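Local coordinates for type IV secretion system protein VirB11 (Brucella suis, PDB 2GZA) that binds and hydrolyses ATP as a hexameric ATPase of the VirB type IV secretion system, which may be needed to establish the bacterium's replication niche in its host, at residues Q203-I208 / L214-H219; T243-C248 / T254-A259; A194-I199 / G279-C284; Q103-P108 / V223-P228; V49-A54 / E58-P63. All blocks are in the same frame, centred on the assembly; numbering follows the deposited sequence.

Interaction 1 (Q203-I208 / L214-H219); sequences QRLITI and LFLPDH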
# COMPACT_ATOMS: atom_id res chain seq x y z
N GLN C 203 20.64 37.53 18.97
CA GLN C 203 20.50 36.18 18.44
C GLN C 203 20.76 36.15 16.94
O GLN C 203 20.44 37.10 16.23
CB GLN C 203 19.12 35.62 18.76
CG GLN C 203 18.93 35.27 20.23
CD GLN C 203 17.61 34.57 20.52
OE1 GLN C 203 16.87 34.19 19.61
NE2 GLN C 203 17.30 34.40 21.79
N ARG C 204 21.34 35.06 16.47
CA ARG C 204 21.65 34.92 15.06
C ARG C 204 20.43 34.42 14.28
O ARG C 204 19.87 33.38 14.62
CB ARG C 204 22.85 33.98 14.87
CG ARG C 204 23.21 33.73 13.42
CD ARG C 204 24.57 33.09 13.29
NE ARG C 204 25.16 33.42 12.00
CZ ARG C 204 25.45 32.53 11.06
NH1 ARG C 204 25.22 31.24 11.25
NH2 ARG C 204 25.99 32.93 9.92
N LEU C 205 20.03 35.17 13.25
CA LEU C 205 18.83 34.83 12.47
C LEU C 205 19.13 34.58 11.01
O LEU C 205 19.98 35.23 10.41
CB LEU C 205 17.75 35.92 12.59
CG LEU C 205 17.37 36.44 13.98
CD1 LEU C 205 16.26 37.48 13.88
CD2 LEU C 205 16.95 35.32 14.89
N ILE C 206 18.43 33.61 10.44
CA ILE C 206 18.53 33.31 9.03
C ILE C 206 17.12 33.28 8.42
O ILE C 206 16.27 32.52 8.87
CB ILE C 206 19.30 31.99 8.77
CG1 ILE C 206 20.71 32.08 9.39
CG2 ILE C 206 19.36 31.69 7.28
CD1 ILE C 206 21.63 30.90 9.12
N THR C 207 16.88 34.14 7.43
CA THR C 207 15.60 34.18 6.75
C THR C 207 15.69 33.41 5.46
O THR C 207 16.73 33.42 4.81
CB THR C 207 15.12 35.62 6.44
OG1 THR C 207 16.09 36.29 5.62
CG2 THR C 207 14.90 36.40 7.71
N ILE C 208 14.61 32.72 5.10
CA ILE C 208 14.50 32.00 3.84
C ILE C 208 13.28 32.50 3.10
O ILE C 208 12.15 32.29 3.54
CB ILE C 208 14.40 30.47 4.04
CG1 ILE C 208 15.63 29.93 4.77
CG2 ILE C 208 14.25 29.78 2.69
CD1 ILE C 208 15.43 28.60 5.43
N LEU C 214 11.43 40.20 4.78
CA LEU C 214 11.74 40.03 6.19
C LEU C 214 13.07 40.70 6.56
O LEU C 214 14.03 40.04 6.96
CB LEU C 214 11.75 38.54 6.57
CG LEU C 214 10.45 37.72 6.36
CD1 LEU C 214 10.71 36.23 6.51
CD2 LEU C 214 9.34 38.16 7.30
N PHE C 215 13.11 42.03 6.41
CA PHE C 215 14.29 42.81 6.76
C PHE C 215 14.50 42.83 8.27
O PHE C 215 13.54 42.75 9.03
CB PHE C 215 14.16 44.24 6.22
CG PHE C 215 13.68 44.30 4.80
CD1 PHE C 215 14.50 43.92 3.76
CD2 PHE C 215 12.39 44.75 4.51
CE1 PHE C 215 14.06 43.97 2.45
CE2 PHE C 215 11.94 44.81 3.21
CZ PHE C 215 12.77 44.42 2.17
N LEU C 216 15.77 42.90 8.69
CA LEU C 216 16.12 42.86 10.11
C LEU C 216 17.05 44.00 10.51
O LEU C 216 18.25 43.78 10.72
CB LEU C 216 16.72 41.49 10.46
CG LEU C 216 15.82 40.26 10.31
CD1 LEU C 216 16.62 39.01 9.98
CD2 LEU C 216 14.95 40.03 11.53
N PRO C 217 16.51 45.22 10.65
CA PRO C 217 17.33 46.39 10.96
C PRO C 217 17.99 46.32 12.34
O PRO C 217 19.05 46.91 12.55
CB PRO C 217 16.31 47.54 10.90
CG PRO C 217 15.00 46.90 11.18
CD PRO C 217 15.08 45.56 10.53
N ASP C 218 17.36 45.59 13.26
CA ASP C 218 17.79 45.54 14.65
C ASP C 218 18.49 44.23 15.01
O ASP C 218 18.81 44.00 16.17
CB ASP C 218 16.58 45.73 15.58
CG ASP C 218 15.88 47.06 15.37
OD1 ASP C 218 16.57 48.10 15.32
OD2 ASP C 218 14.64 47.06 15.28
N HIS C 219 18.72 43.38 14.02
CA HIS C 219 19.42 42.13 14.25
C HIS C 219 20.69 42.05 13.39
O HIS C 219 20.67 41.45 12.32
CB HIS C 219 18.51 40.94 13.94
CG HIS C 219 17.34 40.81 14.85
ND1 HIS C 219 17.38 40.08 16.02
CD2 HIS C 219 16.08 41.30 14.75
CE1 HIS C 219 16.20 40.13 16.61
NE2 HIS C 219 15.39 40.87 15.86
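Leu205 and Thr207 stand on the central strand of a three-stranded parallel sheet and face Leu214, Leu216 and His219 in the loop that carries the chain from strand 205-209 to its neighbour 222-226. No hydrogen bond joins the two segments; side-chain packing does. CD1 of Leu205 sits over the centre of the His219 ring as a CH-pi contact, 3.6 Å from the ring centroid and only 13° off its normal. The same methyl lies 3.7 Å from Leu216 CD2, so Leu205 is shared between imidazole and leucine. Further along the strand, Thr207 and Leu216 meet tip to tip, CG2 to CD1 at 3.9 Å. Thr207 CG2 also approaches Leu214 O at 3.8 Å. With OG1 between the backbone N and the carbonyl carbon (chi1 59°), the threonine turns its methyl to this apolar cluster and leaves its hydroxyl to hydrogen-bond His224 ND1. A type I turn runs from Leu216 to His219, whose CB points toward the strand, and the His219 ring also meets Phe201 edge-to-face. At the other end the Leu214 side chain touches the Walker A residues, close to Thr189 of the predicted ATP site. Such a link between adjacent parallel strands, folded back beside the nucleotide-binding loop, belongs to the P-loop NTPase core of this secretion ATPase.

Interaction 2 (T243-C248 / T254-A259); sequences TLLRSC and TRILLA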
# COMPACT_ATOMS: atom_id res chain seq x y z
N THR C 243 16.29 23.08 0.23
CA THR C 243 17.75 23.02 0.25
C THR C 243 18.34 24.10 1.17
O THR C 243 19.35 23.85 1.85
CB THR C 243 18.36 23.15 -1.16
OG1 THR C 243 17.98 24.40 -1.74
CG2 THR C 243 17.90 22.00 -2.06
N LEU C 244 17.69 25.26 1.20
CA LEU C 244 18.10 26.33 2.10
C LEU C 244 17.88 25.96 3.57
O LEU C 244 18.72 26.28 4.42
CB LEU C 244 17.38 27.62 1.76
CG LEU C 244 18.02 28.62 0.79
CD1 LEU C 244 19.23 28.08 0.03
CD2 LEU C 244 16.96 29.16 -0.18
N LEU C 245 16.77 25.28 3.86
CA LEU C 245 16.52 24.80 5.21
C LEU C 245 17.63 23.83 5.65
O LEU C 245 18.11 23.90 6.78
CB LEU C 245 15.15 24.14 5.35
CG LEU C 245 13.92 25.01 5.65
CD1 LEU C 245 12.63 24.27 5.33
CD2 LEU C 245 13.89 25.51 7.09
N ARG C 246 18.04 22.94 4.76
CA ARG C 246 19.12 22.00 5.07
C ARG C 246 20.45 22.71 5.23
O ARG C 246 21.27 22.34 6.07
CB ARG C 246 19.21 20.88 4.02
CG ARG C 246 18.18 19.76 4.27
CD ARG C 246 18.20 18.67 3.19
NE ARG C 246 17.04 18.73 2.30
CZ ARG C 246 17.10 19.02 1.00
NH1 ARG C 246 18.27 19.27 0.42
NH2 ARG C 246 15.99 19.06 0.27
N SER C 247 20.66 23.75 4.44
CA SER C 247 21.84 24.58 4.55
C SER C 247 21.95 25.23 5.93
O SER C 247 23.03 25.29 6.51
CB SER C 247 21.86 25.63 3.44
OG SER C 247 23.14 26.21 3.32
N CYS C 248 20.82 25.68 6.46
CA CYS C 248 20.75 26.30 7.79
C CYS C 248 21.30 25.43 8.91
O CYS C 248 21.87 25.95 9.87
CB CYS C 248 19.32 26.72 8.11
SG CYS C 248 18.81 28.14 7.15
N THR C 254 20.38 30.90 15.59
CA THR C 254 19.60 30.75 16.79
C THR C 254 18.17 30.38 16.36
O THR C 254 17.60 29.43 16.88
CB THR C 254 19.62 32.01 17.66
OG1 THR C 254 20.93 32.58 17.66
CG2 THR C 254 19.23 31.67 19.09
N ARG C 255 17.60 31.13 15.42
CA ARG C 255 16.34 30.74 14.80
C ARG C 255 16.34 30.85 13.28
O ARG C 255 17.09 31.64 12.70
CB ARG C 255 15.11 31.45 15.40
CG ARG C 255 15.36 32.78 16.08
CD ARG C 255 15.11 32.67 17.58
NE ARG C 255 13.69 32.58 17.87
CZ ARG C 255 13.12 32.91 19.02
NH1 ARG C 255 13.84 33.35 20.04
NH2 ARG C 255 11.81 32.79 19.16
N ILE C 256 15.49 30.03 12.66
CA ILE C 256 15.30 30.02 11.22
C ILE C 256 13.94 30.60 10.91
O ILE C 256 12.93 30.18 11.49
CB ILE C 256 15.44 28.59 10.66
CG1 ILE C 256 16.84 28.06 10.95
CG2 ILE C 256 15.18 28.57 9.17
CD1 ILE C 256 16.94 26.56 11.14
N LEU C 257 13.91 31.57 10.01
CA LEU C 257 12.69 32.29 9.69
C LEU C 257 12.36 32.06 8.22
O LEU C 257 12.81 32.80 7.35
CB LEU C 257 12.84 33.77 10.03
CG LEU C 257 13.30 34.05 11.46
CD1 LEU C 257 13.77 35.50 11.61
CD2 LEU C 257 12.21 33.71 12.48
N LEU C 258 11.61 31.00 7.98
CA LEU C 258 11.07 30.69 6.66
C LEU C 258 9.83 31.53 6.43
O LEU C 258 8.86 31.40 7.17
CB LEU C 258 10.69 29.21 6.59
CG LEU C 258 10.87 28.37 5.31
CD1 LEU C 258 9.88 27.23 5.33
CD2 LEU C 258 10.75 29.16 4.02
N ALA C 259 9.86 32.38 5.41
CA ALA C 259 8.73 33.26 5.12
C ALA C 259 7.41 32.50 5.06
O ALA C 259 6.44 32.90 5.69
CB ALA C 259 8.97 34.03 3.83
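Leu245 lays its two methyls over successive inward-facing residues of the strand packed on helix 241-248: CD2 is 3.9 Å from Ile256 CG2, and CD1 is 4.0 Å from Leu258 CD1. The leucine's CA-CB bond does not aim at the strand. Its CG lies anti to the carbonyl carbon (chi1 -86°), and the chain beyond brings the branched end to the strand. It meets Leu258 at about a right angle and Ile256 on a slant, so the two branches divide between two partners. One turn later in the helix Cys248 points toward the strand, and its CB rests 3.9 Å from Ile256 CD1. Ile256 thus lodges between Leu245 and Cys248: its CG2 meets Leu245 CD2 and also lies near Cys248 SG, while CG1 and CD1 lie on Cys248 CB. Helix and strand run nearly antiparallel, 170° between their directions, with segment axes 10.2 Å apart, as suits a helix laid on a sheet. This is the returning half of a beta-alpha-beta crossover: the chain leaves strand 222-226, passes through helix 241-248 and re-enters the same parallel sheet as strand 255-258, beyond strand 205-209. Ile206 and Ile208 of that middle strand extend the same apolar surface beside Cys248 and Leu245, while Val272 of helix 265-274 also touches Ile256. No hydrogen bond crosses between the two segments, so their contact relies on the burial and shape fit of aliphatic groups and a cysteine.

Interaction 3 (A194-I199 / G279-C284); sequences ALMQEI and GSITSC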
# COMPACT_ATOMS: atom_id res chain seq x y z
N ALA C 194 6.25 41.71 12.99
CA ALA C 194 6.01 42.23 14.33
C ALA C 194 6.54 41.26 15.38
O ALA C 194 7.15 41.66 16.35
CB ALA C 194 4.53 42.49 14.55
N LEU C 195 6.31 39.97 15.15
CA LEU C 195 6.76 38.92 16.07
C LEU C 195 8.28 38.78 16.10
O LEU C 195 8.87 38.44 17.13
CB LEU C 195 6.12 37.58 15.73
CG LEU C 195 4.62 37.41 15.98
CD1 LEU C 195 4.14 36.09 15.42
CD2 LEU C 195 4.27 37.52 17.46
N MET C 196 8.91 39.03 14.96
CA MET C 196 10.37 38.96 14.83
C MET C 196 11.06 40.06 15.62
O MET C 196 12.20 39.88 16.06
CB MET C 196 10.78 39.01 13.36
CG MET C 196 10.78 37.67 12.66
SD MET C 196 10.52 37.76 10.87
CE MET C 196 11.70 39.00 10.37
N GLN C 197 10.38 41.19 15.81
CA GLN C 197 10.93 42.28 16.60
C GLN C 197 11.02 41.92 18.09
O GLN C 197 11.70 42.59 18.86
CB GLN C 197 10.13 43.57 16.38
CG GLN C 197 10.30 44.19 15.00
CD GLN C 197 11.75 44.46 14.64
OE1 GLN C 197 12.27 43.93 13.66
NE2 GLN C 197 12.42 45.29 15.44
N GLU C 198 10.34 40.85 18.47
CA GLU C 198 10.36 40.35 19.85
C GLU C 198 11.52 39.40 20.12
O GLU C 198 11.78 39.05 21.27
CB GLU C 198 9.03 39.67 20.20
CG GLU C 198 7.79 40.53 20.04
CD GLU C 198 7.85 41.83 20.83
OE1 GLU C 198 7.39 42.86 20.28
OE2 GLU C 198 8.35 41.84 21.98
N ILE C 199 12.20 38.97 19.06
CA ILE C 199 13.42 38.17 19.19
C ILE C 199 14.55 39.07 19.70
O ILE C 199 14.74 40.17 19.19
CB ILE C 199 13.81 37.50 17.84
CG1 ILE C 199 12.62 36.73 17.25
CG2 ILE C 199 15.02 36.56 18.01
CD1 ILE C 199 12.80 36.26 15.83
N GLY C 279 12.18 28.27 18.32
CA GLY C 279 11.91 29.68 18.09
C GLY C 279 11.64 30.11 16.66
O GLY C 279 11.67 31.30 16.36
N SER C 280 11.38 29.14 15.79
CA SER C 280 11.01 29.41 14.40
C SER C 280 9.67 30.11 14.29
O SER C 280 8.74 29.83 15.05
CB SER C 280 10.96 28.12 13.59
OG SER C 280 12.26 27.60 13.37
N ILE C 281 9.58 31.04 13.35
CA ILE C 281 8.34 31.70 12.99
C ILE C 281 8.21 31.53 11.49
O ILE C 281 9.16 31.75 10.75
CB ILE C 281 8.34 33.20 13.39
CG1 ILE C 281 8.64 33.36 14.89
CG2 ILE C 281 7.01 33.87 13.05
CD1 ILE C 281 9.14 34.75 15.27
N THR C 282 7.03 31.10 11.06
CA THR C 282 6.72 30.95 9.64
C THR C 282 5.27 31.32 9.37
O THR C 282 4.54 31.69 10.29
CB THR C 282 7.05 29.52 9.13
OG1 THR C 282 6.86 29.45 7.72
CG2 THR C 282 6.17 28.48 9.81
N SER C 283 4.84 31.25 8.11
CA SER C 283 3.45 31.50 7.78
C SER C 283 2.87 30.42 6.87
O SER C 283 3.61 29.62 6.29
CB SER C 283 3.30 32.87 7.12
OG SER C 283 3.75 32.82 5.79
N CYS C 284 1.55 30.43 6.73
CA CYS C 284 0.85 29.46 5.92
C CYS C 284 -0.53 30.01 5.57
O CYS C 284 -1.26 30.46 6.45
CB CYS C 284 0.74 28.14 6.69
SG CYS C 284 -0.09 26.78 5.85
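Met196 O is gripped twice: by Ile199 N at 3.1 Å, which closes a type I turn, and weakly by NE2 of His219. The turn belongs to the C-terminal part of segment 194-199, which begins on the helix that follows the Walker A loop in the P-loop fold. Leu195, just before the turn, and Met196 and Ile199 within it pack on Ile281 of strand 281-285, beside strand 178-182 in a mixed sheet. Leu195 O accepts Glu198 N at 3.1 Å, a further backbone bond in the same bend. Ile281 alone carries the strand's side of the packing. Its side chain runs out extended, so that CD1 lies against Leu195, Met196 and Ile199. The methyl is 4.2 Å from Leu195 CB and 4.2 Å from Met196 CG. Around this cluster, Val172 of helix 164-173 touches both Leu195 and Ile199, and Leu257 of strand 255-258 touches Met196 and Ile281. On the outer side Glu198 forms a salt bridge with Arg169 and packs on Leu129 of a second subunit. Ile199 and Ile281 reach toward each other tip to tip, CD1 to CD1 at 4.0 Å.

Interaction 4 (Q103-P108 / V223-P228); sequences QIVRPP and VHLFYP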
# COMPACT_ATOMS: atom_id res chain seq x y z
N GLN C 103 30.53 26.16 5.71
CA GLN C 103 29.42 26.33 4.80
C GLN C 103 29.45 27.69 4.16
O GLN C 103 29.57 28.71 4.84
CB GLN C 103 28.08 26.07 5.46
CG GLN C 103 27.45 24.78 4.97
CD GLN C 103 26.45 25.01 3.85
OE1 GLN C 103 25.85 24.06 3.34
NE2 GLN C 103 26.24 26.27 3.47
N ILE C 104 29.38 27.69 2.83
CA ILE C 104 29.40 28.92 2.06
C ILE C 104 28.19 29.02 1.15
O ILE C 104 27.88 28.11 0.38
CB ILE C 104 30.71 29.09 1.24
CG1 ILE C 104 31.93 29.05 2.17
CG2 ILE C 104 30.68 30.41 0.46
CD1 ILE C 104 33.26 29.24 1.48
N VAL C 105 27.49 30.15 1.27
CA VAL C 105 26.39 30.49 0.38
C VAL C 105 26.75 31.77 -0.37
O VAL C 105 27.15 32.75 0.25
CB VAL C 105 25.06 30.70 1.13
CG1 VAL C 105 23.88 30.70 0.15
CG2 VAL C 105 24.87 29.63 2.19
N ARG C 106 26.61 31.74 -1.69
CA ARG C 106 26.88 32.93 -2.51
C ARG C 106 25.62 33.51 -3.20
O ARG C 106 24.61 32.82 -3.31
CB ARG C 106 28.05 32.69 -3.48
CG ARG C 106 27.78 31.74 -4.61
CD ARG C 106 28.59 32.13 -5.84
NE ARG C 106 27.85 33.08 -6.69
CZ ARG C 106 28.40 33.83 -7.64
NH1 ARG C 106 29.70 33.77 -7.88
NH2 ARG C 106 27.63 34.65 -8.35
N PRO C 107 25.69 34.79 -3.63
CA PRO C 107 24.72 35.78 -4.12
C PRO C 107 23.42 35.48 -4.88
O PRO C 107 22.51 36.32 -4.81
CB PRO C 107 25.58 36.72 -4.92
CG PRO C 107 26.75 36.82 -4.09
CD PRO C 107 27.02 35.41 -3.59
N PRO C 108 23.31 34.40 -5.67
CA PRO C 108 21.87 34.24 -5.96
C PRO C 108 21.13 33.70 -4.73
O PRO C 108 20.04 34.19 -4.41
CB PRO C 108 21.83 33.26 -7.13
CG PRO C 108 23.14 32.52 -7.07
CD PRO C 108 24.15 33.42 -6.37
N VAL C 223 21.52 36.46 8.14
CA VAL C 223 21.76 36.10 6.74
C VAL C 223 20.42 35.95 6.04
O VAL C 223 19.55 35.22 6.52
CB VAL C 223 22.60 34.79 6.61
CG1 VAL C 223 22.75 34.38 5.16
CG2 VAL C 223 23.98 34.96 7.25
N HIS C 224 20.24 36.66 4.93
CA HIS C 224 19.05 36.48 4.09
C HIS C 224 19.35 35.49 2.99
O HIS C 224 20.22 35.73 2.15
CB HIS C 224 18.59 37.80 3.46
CG HIS C 224 18.23 38.86 4.45
ND1 HIS C 224 17.22 38.72 5.36
CD2 HIS C 224 18.75 40.10 4.64
CE1 HIS C 224 17.13 39.82 6.09
NE2 HIS C 224 18.04 40.67 5.67
N LEU C 225 18.64 34.36 3.00
CA LEU C 225 18.75 33.38 1.93
C LEU C 225 17.56 33.46 0.98
O LEU C 225 16.45 33.78 1.39
CB LEU C 225 18.90 31.96 2.49
CG LEU C 225 20.06 31.65 3.46
CD1 LEU C 225 19.93 30.23 3.99
CD2 LEU C 225 21.43 31.86 2.81
N PHE C 226 17.81 33.15 -0.29
CA PHE C 226 16.80 33.31 -1.33
C PHE C 226 16.73 32.11 -2.28
O PHE C 226 17.76 31.54 -2.64
CB PHE C 226 17.05 34.59 -2.12
CG PHE C 226 16.88 35.82 -1.30
CD1 PHE C 226 17.99 36.43 -0.71
CD2 PHE C 226 15.62 36.36 -1.08
CE1 PHE C 226 17.84 37.57 0.06
CE2 PHE C 226 15.47 37.50 -0.31
CZ PHE C 226 16.58 38.11 0.26
N TYR C 227 15.50 31.73 -2.65
CA TYR C 227 15.27 30.70 -3.65
C TYR C 227 14.49 31.30 -4.83
O TYR C 227 13.60 32.13 -4.62
CB TYR C 227 14.56 29.47 -3.06
CG TYR C 227 13.20 29.73 -2.45
CD1 TYR C 227 12.04 29.60 -3.20
CD2 TYR C 227 13.08 30.09 -1.11
CE1 TYR C 227 10.78 29.84 -2.64
CE2 TYR C 227 11.83 30.34 -0.55
CZ TYR C 227 10.69 30.21 -1.32
OH TYR C 227 9.46 30.46 -0.76
N PRO C 228 14.82 30.90 -6.07
CA PRO C 228 14.26 31.57 -7.25
C PRO C 228 12.80 31.21 -7.53
O PRO C 228 12.27 30.29 -6.90
CB PRO C 228 15.18 31.10 -8.38
CG PRO C 228 15.70 29.78 -7.92
CD PRO C 228 15.74 29.80 -6.42
O HOH W 1 18.30 31.49 -5.06
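Strands 101-105 and 222-226 belong to different sheets and share no hydrogen bond here, their backbones standing 8.3 Å apart between the CA atoms of Val105 and Leu225 and closing to 6.9 Å between those of Pro108 and Phe226. Side chains bridge the wider part. Val105 points toward the other segment and straddles one methyl of Leu225: CD2 of the leucine lies 3.8 Å from Val105 CG1 and 4.1 Å from Val105 CG2. The two side chains cross at about a right angle. The bond from CA to CB of Leu225 does not itself aim at Val105; CG, set beside the backbone N (chi1 -57°), and the extended chain beyond it carry CD2 there. Where the backbones draw together the contact becomes partly polar. Pro108 O approaches Phe226 CB at 3.8 Å, so the phenylalanine touches with its CB and not with its ring. A water donates to Phe226 O and, weakly, to Pro108 O at 3.3 Å, linking the two carbonyls indirectly at the partly exposed margin. The contact therefore joins the six-stranded antiparallel sheet to the edge strand of the parallel sheet in the ATP-binding part of the chain, with an apolar inner portion and a hydrated outer one. Leu225 also packs on Leu244 of helix 241-248 and on Ile206 of the adjoining strand 205-209; Val105 touches Met251 in the loop after that helix, and its neighbour Ile104 turns to Thr77 of helix 67-81.

Interaction 5 (V49-A54 / E58-P63); sequences VFCERA and EYYAVP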
# COMPACT_ATOMS: atom_id res chain seq x y z
N VAL C 49 32.79 40.16 10.94
CA VAL C 49 32.74 38.78 11.38
C VAL C 49 31.92 38.68 12.66
O VAL C 49 31.89 39.61 13.47
CB VAL C 49 34.15 38.13 11.57
CG1 VAL C 49 35.16 38.70 10.60
CG2 VAL C 49 34.65 38.26 12.99
N PHE C 50 31.22 37.56 12.82
CA PHE C 50 30.56 37.24 14.07
C PHE C 50 31.13 35.93 14.59
O PHE C 50 31.20 34.94 13.85
CB PHE C 50 29.04 37.15 13.88
CG PHE C 50 28.34 38.46 13.96
CD1 PHE C 50 28.17 39.25 12.83
CD2 PHE C 50 27.85 38.93 15.17
CE1 PHE C 50 27.52 40.47 12.90
CE2 PHE C 50 27.20 40.15 15.25
CZ PHE C 50 27.03 40.92 14.11
N CYS C 51 31.55 35.92 15.84
CA CYS C 51 32.08 34.70 16.44
C CYS C 51 31.35 34.29 17.72
O CYS C 51 30.91 35.13 18.49
CB CYS C 51 33.59 34.77 16.65
SG CYS C 51 34.13 35.94 17.89
N GLU C 52 31.21 32.98 17.90
CA GLU C 52 30.56 32.42 19.07
C GLU C 52 31.60 32.14 20.15
O GLU C 52 32.47 31.28 19.98
CB GLU C 52 29.81 31.13 18.69
CG GLU C 52 29.34 30.31 19.89
CD GLU C 52 28.37 29.20 19.50
OE1 GLU C 52 27.36 29.50 18.83
OE2 GLU C 52 28.62 28.04 19.89
N ARG C 53 31.51 32.90 21.24
CA ARG C 53 32.41 32.74 22.39
C ARG C 53 31.85 31.71 23.33
O ARG C 53 32.18 30.63 23.18
CB ARG C 53 32.73 34.06 23.09
CG ARG C 53 33.63 33.93 24.35
CD ARG C 53 35.11 34.02 24.03
NE ARG C 53 35.38 35.18 23.19
CZ ARG C 53 36.57 35.51 22.70
NH1 ARG C 53 37.65 34.78 22.96
NH2 ARG C 53 36.67 36.58 21.94
N ALA C 54 31.03 31.97 24.30
CA ALA C 54 30.56 30.87 25.14
C ALA C 54 29.07 30.78 24.88
O ALA C 54 28.27 31.13 25.75
CB ALA C 54 30.87 31.15 26.61
N GLU C 58 29.71 37.61 19.15
CA GLU C 58 30.49 38.83 19.27
C GLU C 58 30.73 39.42 17.89
O GLU C 58 31.02 38.68 16.95
CB GLU C 58 31.84 38.55 19.94
CG GLU C 58 31.78 37.73 21.22
CD GLU C 58 33.04 37.84 22.05
OE1 GLU C 58 33.20 38.86 22.76
OE2 GLU C 58 33.87 36.92 22.00
N TYR C 59 30.59 40.73 17.77
CA TYR C 59 30.80 41.43 16.51
C TYR C 59 32.23 41.98 16.42
O TYR C 59 32.76 42.52 17.38
CB TYR C 59 29.76 42.56 16.37
CG TYR C 59 30.01 43.54 15.25
CD1 TYR C 59 29.59 43.27 13.96
CD2 TYR C 59 30.68 44.74 15.49
CE1 TYR C 59 29.82 44.16 12.93
CE2 TYR C 59 30.92 45.64 14.47
CZ TYR C 59 30.49 45.34 13.18
OH TYR C 59 30.71 46.22 12.16
N TYR C 60 32.85 41.83 15.25
CA TYR C 60 34.15 42.43 14.96
C TYR C 60 34.20 43.01 13.57
O TYR C 60 33.78 42.38 12.59
CB TYR C 60 35.28 41.42 15.14
CG TYR C 60 35.45 40.95 16.56
CD1 TYR C 60 34.94 39.71 16.96
CD2 TYR C 60 36.09 41.74 17.51
CE1 TYR C 60 35.08 39.27 18.27
CE2 TYR C 60 36.23 41.30 18.83
CZ TYR C 60 35.72 40.06 19.19
OH TYR C 60 35.85 39.62 20.48
N ALA C 61 34.71 44.23 13.47
CA ALA C 61 34.83 44.92 12.20
C ALA C 61 36.15 44.59 11.52
O ALA C 61 37.23 44.82 12.09
CB ALA C 61 34.66 46.42 12.38
N VAL C 62 36.05 44.05 10.31
CA VAL C 62 37.23 43.67 9.54
C VAL C 62 37.09 44.30 8.15
O VAL C 62 36.59 43.66 7.23
CB VAL C 62 37.38 42.15 9.41
CG1 VAL C 62 38.77 41.80 8.90
CG2 VAL C 62 37.12 41.49 10.74
N PRO C 63 37.52 45.57 8.01
CA PRO C 63 37.36 46.23 6.71
C PRO C 63 38.13 45.59 5.54
O PRO C 63 37.62 45.60 4.42
CB PRO C 63 37.80 47.67 6.98
CG PRO C 63 37.69 47.83 8.47
CD PRO C 63 38.08 46.48 9.02
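Arg53 holds a single carboxylate oxygen of Glu58 with two nitrogens in a side-on salt bridge: NE lies 2.6 Å and NH2 2.8 Å from OE2. The oxygen is close to the guanidinium plane, but the carboxylate is turned 74° against it, and the two donors come from opposite faces of the carboxylate plane. NE meets OE2 nearly along the C-O axis. Bends in the arginine chain at chi2 and chi3 bring NE and NH2 round to OE2. On the same sheet face Cys51 SG touches the edge of the Tyr60 ring, 3.5 Å from CE1, and Val49 CG2 lies 3.9 Å from Tyr60 CB. These pairs are set by an antiparallel beta hairpin of strands 48-52 and 57-61. Val49 with Tyr60 and Cys51 with Glu58 are its hydrogen-bonded pairs, including Val49 N to Tyr60 O at 2.9 Å and Glu58 N to Cys51 O at 2.8 Å. Phe50 and Tyr59, the non-hydrogen-bonded pair between them, emerge on the other face. Their rings meet obliquely, centroids 5.4 Å apart and planes at 59°, with Phe50 CZ against Tyr59 CD1. Further out, Trp32 of helix 30-34 packs on Val49, Cys51 and Val62 and meets the Tyr60 ring, while Phe50 reaches Asn221 and strand 48-52 hydrogen-bonds to strand 40-43 through Phe50 and Glu52.

Overall arrangement
Interaction 5 closes first along the chain, in the hairpin at one end of the antiparallel sheet. Segment 103-108, in the same sheet, then opens interaction 4, whose partner 223-228 comes after interaction 1. Interactions 1, 2 and 4 share the parallel sheet of strands 222-226, 205-209 and 255-258, with centres 11 to 14 Å apart. Interaction 3 spans interactions 1 and 2 in sequence and touches both, its centre 10 Å and 13 Å from theirs. Interaction 5 stands apart, its nearest atoms about 6 Å from interaction 1. Packing runs from interaction 4 through 1 and 2 to 3 on the helix following the Walker A loop; interactions 1 and 3 also meet a second subunit.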